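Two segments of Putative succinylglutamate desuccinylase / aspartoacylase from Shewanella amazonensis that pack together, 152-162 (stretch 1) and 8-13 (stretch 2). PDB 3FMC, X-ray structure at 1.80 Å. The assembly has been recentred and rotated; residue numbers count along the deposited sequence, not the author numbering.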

ATOM      1  N   HIS C 152       6.695  -2.871  19.060  1.00 14.29           N
ATOM      2  CA  HIS C 152       7.393  -3.250  20.297  1.00 14.00           C
ATOM      3  C   HIS C 152       6.413  -3.451  21.442  1.00 16.13           C
ATOM      4  O   HIS C 152       6.587  -4.393  22.254  1.00 14.74           O
ATOM      5  CB  HIS C 152       8.467  -2.222  20.643  1.00 14.04           C
ATOM      6  CG  HIS C 152       9.484  -2.687  21.635  1.00 16.08           C
ATOM      7  ND1 HIS C 152      10.299  -3.793  21.420  1.00 18.41           N
ATOM      8  CD2 HIS C 152       9.893  -2.133  22.800  1.00 20.34           C
ATOM      9  CE1 HIS C 152      11.148  -3.900  22.429  1.00 19.70           C
ATOM     10  NE2 HIS C 152      10.936  -2.897  23.270  1.00 16.18           N
ATOM     11  N   ARG C 153       5.384  -2.612  21.534  1.00 14.61           N
ATOM     12  CA  ARG C 153       4.410  -2.782  22.596  1.00 13.40           C
ATOM     13  C   ARG C 153       3.739  -4.145  22.415  1.00 15.01           C
ATOM     14  O   ARG C 153       3.531  -4.875  23.366  1.00 14.23           O
ATOM     15  CB  ARG C 153       3.384  -1.671  22.602  1.00 15.73           C
ATOM     16  CG  ARG C 153       2.236  -1.882  23.552  1.00 16.81           C
ATOM     17  CD  ARG C 153       1.341  -0.639  23.672  1.00 20.82           C
ATOM     18  NE  ARG C 153       2.134   0.341  24.364  1.00 24.23           N
ATOM     19  CZ  ARG C 153       2.242   0.422  25.677  1.00 25.10           C
ATOM     20  NH1 ARG C 153       1.551  -0.381  26.478  1.00 36.65           N
ATOM     21  NH2 ARG C 153       3.064   1.318  26.187  1.00 27.16           N
ATOM     22  N   LEU C 154       3.379  -4.485  21.188  1.00 12.89           N
ATOM     23  CA  LEU C 154       2.752  -5.783  20.969  1.00 13.46           C
ATOM     24  C   LEU C 154       3.668  -6.921  21.344  1.00 12.86           C
ATOM     25  O   LEU C 154       3.281  -7.813  22.112  1.00 12.81           O
ATOM     26  CB  LEU C 154       2.340  -5.940  19.505  1.00 12.44           C
ATOM     27  CG  LEU C 154       1.856  -7.308  19.014  1.00 13.65           C
ATOM     28  CD1 LEU C 154       0.534  -7.731  19.648  1.00 10.70           C
ATOM     29  CD2 LEU C 154       1.795  -7.391  17.454  1.00 14.96           C
ATOM     30  N   ALA C 155       4.872  -6.903  20.793  1.00 13.67           N
ATOM     31  CA  ALA C 155       5.821  -7.981  20.990  1.00 14.91           C
ATOM     32  C   ALA C 155       6.179  -8.196  22.446  1.00 14.43           C
ATOM     33  O   ALA C 155       6.238  -9.346  22.910  1.00 13.33           O
ATOM     34  CB  ALA C 155       7.064  -7.754  20.170  1.00 13.95           C
ATOM     35  N   VAL C 156       6.408  -7.099  23.165  1.00 14.89           N
ATOM     36  CA  VAL C 156       6.795  -7.161  24.567  1.00 14.65           C
ATOM     37  C   VAL C 156       5.622  -7.689  25.425  1.00 13.85           C
ATOM     38  O   VAL C 156       5.849  -8.452  26.361  1.00 13.93           O
ATOM     39  CB  VAL C 156       7.414  -5.814  25.079  1.00 16.35           C
ATOM     40  CG1 VAL C 156       7.671  -5.886  26.562  1.00 18.07           C
ATOM     41  CG2 VAL C 156       8.697  -5.478  24.319  1.00 15.38           C
ATOM     42  N   THR C 157       4.379  -7.368  25.048  1.00 13.53           N
ATOM     43  CA  THR C 157       3.185  -7.881  25.757  1.00 13.93           C
ATOM     44  C   THR C 157       3.072  -9.406  25.557  1.00 16.64           C
ATOM     45  O   THR C 157       2.867 -10.163  26.536  1.00 15.71           O
ATOM     46  CB  THR C 157       1.895  -7.136  25.330  1.00 13.49           C
ATOM     47  OG1 THR C 157       2.082  -5.723  25.581  1.00 13.72           O
ATOM     48  CG2 THR C 157       0.647  -7.691  26.018  1.00 16.50           C
ATOM     49  N   LEU C 158       3.248  -9.862  24.307  1.00 13.92           N
ATOM     50  CA  LEU C 158       3.271 -11.310  24.013  1.00 13.02           C
ATOM     51  C   LEU C 158       4.398 -12.009  24.746  1.00 13.21           C
ATOM     52  O   LEU C 158       4.202 -13.068  25.339  1.00 15.36           O
ATOM     53  CB  LEU C 158       3.449 -11.532  22.506  1.00 13.45           C
ATOM     54  CG  LEU C 158       2.285 -11.042  21.618  1.00 12.45           C
ATOM     55  CD1 LEU C 158       2.617 -11.098  20.130  1.00 11.93           C
ATOM     56  CD2 LEU C 158       1.048 -11.832  21.912  1.00 12.80           C
ATOM     57  N   GLN C 159       5.562 -11.369  24.742  1.00 13.95           N
ATOM     58  CA  GLN C 159       6.784 -11.904  25.326  1.00 14.00           C
ATOM     59  C   GLN C 159       6.660 -12.123  26.804  1.00 16.01           C
ATOM     60  O   GLN C 159       7.120 -13.132  27.330  1.00 17.29           O
ATOM     61  CB  GLN C 159       7.956 -11.000  24.986  1.00 13.07           C
ATOM     62  CG  GLN C 159       9.341 -11.598  25.345  1.00 13.47           C
ATOM     63  CD  GLN C 159      10.464 -10.762  24.853  1.00 13.02           C
ATOM     64  OE1 GLN C 159      10.334 -10.060  23.834  1.00 15.47           O
ATOM     65  NE2 GLN C 159      11.625 -10.850  25.529  1.00 14.10           N
ATOM     66  N   SER C 160       6.074 -11.156  27.499  1.00 16.59           N
ATOM     67  CA  SER C 160       5.906 -11.269  28.938  1.00 17.45           C
ATOM     68  C   SER C 160       5.047 -12.490  29.260  1.00 17.78           C
ATOM     69  O   SER C 160       5.326 -13.198  30.246  1.00 18.78           O
ATOM     70  CB  SER C 160       5.285 -10.002  29.521  1.00 18.84           C
ATOM     71  OG  SER C 160       4.999 -10.218  30.887  1.00 24.68           O
HETATM   72  N   MSE C 161       4.015 -12.752  28.451  1.00 15.88           N
HETATM   73  CA  MSE C 161       3.198 -13.964  28.642  1.00 16.79           C
HETATM   74  C   MSE C 161       4.024 -15.230  28.359  1.00 18.33           C
HETATM   75  O   MSE C 161       3.976 -16.201  29.140  1.00 16.58           O
HETATM   76  CB  MSE C 161       1.945 -13.952  27.776  1.00 16.01           C
HETATM   77  CG  MSE C 161       0.885 -12.896  28.240  1.00 21.11           C
HETATM   78 SE   MSE C 161      -0.751 -13.169  27.322  0.75 13.38          SE
HETATM   79  CE  MSE C 161      -0.158 -12.498  25.479  1.00 12.34           C
ATOM     80  N   ALA C 162       4.794 -15.193  27.273  1.00 16.86           N
ATOM     81  CA  ALA C 162       5.612 -16.335  26.836  1.00 14.83           C
ATOM     82  C   ALA C 162       6.653 -16.710  27.904  1.00 14.48           C
ATOM     83  O   ALA C 162       6.896 -17.866  28.149  1.00 17.61           O
ATOM     84  CB  ALA C 162       6.329 -15.996  25.532  1.00 12.68           C
TER
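Stretch 2, residues 8-13: EVRVGE

Residues 152-162 form a continuous piece of α-helix, with phi and psi near -63° and -43° throughout, and residues 8-13 form a β-strand that lies along it. The two chain directions make an angle of 171°, so the strand runs almost exactly antiparallel to the helix, and the axes approach to 7.4 Å. The backbones come nearest at Leu 154 and Val 11, whose CA atoms are 5.1 Å apart. Val 11 departs from regular strand geometry, with phi/psi of -126°/-4°, and Gly 12 follows at 176°/-166°.

Because the directions oppose, later helix residues meet earlier strand residues. Arg 153, Thr 157 and Met 161, spaced four apart and so on one side of the helix, all point CA-to-CB toward the strand. At one end Met 161, present as selenomethionine, lays its long, flexible side chain against Val 9, with Met 161 SE 4.3 Å from Val 9 CG2. Thr 157 sits centrally: its CG2 lies 3.5 Å from Val 9 CG1 and 3.8 Å from Val 11 CG1. Its OG1 donates to Arg 153 O at 2.8 Å, so the hydroxyl is satisfied within the helix while the methyl packs against the valines. Branched at CB, valine is compact and suits a strand packed this closely.

Val 11 gives up the most surface, 90 Å². Leu 154 starts out sideways, but its end comes nearer, bringing CD1 to 3.7 Å from Val 11 CB. The aliphatic part of Arg 153 also packs here, with CG 3.4 Å from Val 11 O and CD 4.5 Å from Gly 12 CA. No direct hydrogen bond joins the stretches; instead one water accepts from Arg 153 NH1 at 3.1 Å and donates to Arg 10 O, its oxygen 3.1 Å away, giving the charged end of the arginine a polar link to the strand.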

ATOM      1  N   GLU C   8      -8.998 -11.121  27.884  1.00 23.40           N
ATOM      2  CA  GLU C   8      -8.484 -10.263  26.830  1.00 22.89           C
ATOM      3  C   GLU C   8      -7.325  -9.476  27.352  1.00 21.80           C
ATOM      4  O   GLU C   8      -7.324  -9.029  28.511  1.00 20.22           O
ATOM      5  CB  GLU C   8      -9.572  -9.351  26.308  1.00 24.86           C
ATOM      6  CG  GLU C   8     -10.760 -10.130  25.896  1.00 34.92           C
ATOM      7  CD  GLU C   8     -11.482  -9.542  24.725  1.00 41.74           C
ATOM      8  OE1 GLU C   8     -11.284  -8.346  24.409  1.00 59.51           O
ATOM      9  OE2 GLU C   8     -12.230 -10.314  24.097  1.00 55.33           O
ATOM     10  N   VAL C   9      -6.327  -9.312  26.490  1.00 15.37           N
ATOM     11  CA  VAL C   9      -5.132  -8.596  26.827  1.00 16.76           C
ATOM     12  C   VAL C   9      -4.985  -7.473  25.791  1.00 16.84           C
ATOM     13  O   VAL C   9      -5.021  -7.726  24.592  1.00 16.19           O
ATOM     14  CB  VAL C   9      -3.939  -9.542  26.807  1.00 17.27           C
ATOM     15  CG1 VAL C   9      -2.604  -8.810  26.838  1.00 18.54           C
ATOM     16  CG2 VAL C   9      -4.084 -10.553  27.973  1.00 18.15           C
ATOM     17  N   ARG C  10      -4.854  -6.252  26.296  1.00 16.92           N
ATOM     18  CA  ARG C  10      -4.687  -5.063  25.467  1.00 18.16           C
ATOM     19  C   ARG C  10      -3.250  -4.924  24.972  1.00 16.28           C
ATOM     20  O   ARG C  10      -2.299  -5.005  25.763  1.00 15.35           O
ATOM     21  CB  ARG C  10      -5.012  -3.841  26.296  1.00 18.20           C
ATOM     22  CG  ARG C  10      -5.137  -2.618  25.485  1.00 30.65           C
ATOM     23  CD  ARG C  10      -6.528  -2.460  24.917  1.00 48.74           C
ATOM     24  NE  ARG C  10      -7.281  -1.512  25.742  1.00 58.77           N
ATOM     25  CZ  ARG C  10      -7.107  -0.185  25.675  1.00 60.55           C
ATOM     26  NH1 ARG C  10      -6.201   0.360  24.845  1.00 56.64           N
ATOM     27  NH2 ARG C  10      -7.834   0.611  26.453  1.00 69.55           N
ATOM     28  N   VAL C  11      -3.095  -4.664  23.670  1.00 14.63           N
ATOM     29  CA  VAL C  11      -1.771  -4.532  23.061  1.00 15.27           C
ATOM     30  C   VAL C  11      -1.589  -3.216  22.305  1.00 17.91           C
ATOM     31  O   VAL C  11      -0.503  -2.952  21.795  1.00 17.72           O
ATOM     32  CB  VAL C  11      -1.462  -5.721  22.094  1.00 13.62           C
ATOM     33  CG1 VAL C  11      -1.393  -7.093  22.871  1.00 13.90           C
ATOM     34  CG2 VAL C  11      -2.524  -5.814  20.969  1.00 12.52           C
ATOM     35  N   GLY C  12      -2.646  -2.409  22.215  1.00 14.76           N
ATOM     36  CA  GLY C  12      -2.535  -1.129  21.502  1.00 16.00           C
ATOM     37  C   GLY C  12      -3.833  -0.374  21.412  1.00 17.22           C
ATOM     38  O   GLY C  12      -4.807  -0.690  22.096  1.00 13.48           O
ATOM     39  N   GLU C  13      -3.857   0.629  20.536  1.00 15.74           N
ATOM     40  CA  GLU C  13      -5.041   1.441  20.338  1.00 16.16           C
ATOM     41  C   GLU C  13      -4.929   2.124  18.986  1.00 14.15           C
ATOM     42  O   GLU C  13      -3.834   2.573  18.586  1.00 14.97           O
ATOM     43  CB  GLU C  13      -5.146   2.501  21.464  1.00 15.70           C
ATOM     44  CG  GLU C  13      -6.475   3.242  21.501  1.00 17.56           C
ATOM     45  CD  GLU C  13      -6.487   4.360  22.525  1.00 16.80           C
ATOM     46  OE1 GLU C  13      -5.492   5.062  22.703  1.00 17.66           O
ATOM     47  OE2 GLU C  13      -7.524   4.510  23.156  1.00 19.63           O
TER
HETATM   48  O   HOH W   1      -0.870  -2.291  25.878  1.00 33.28           O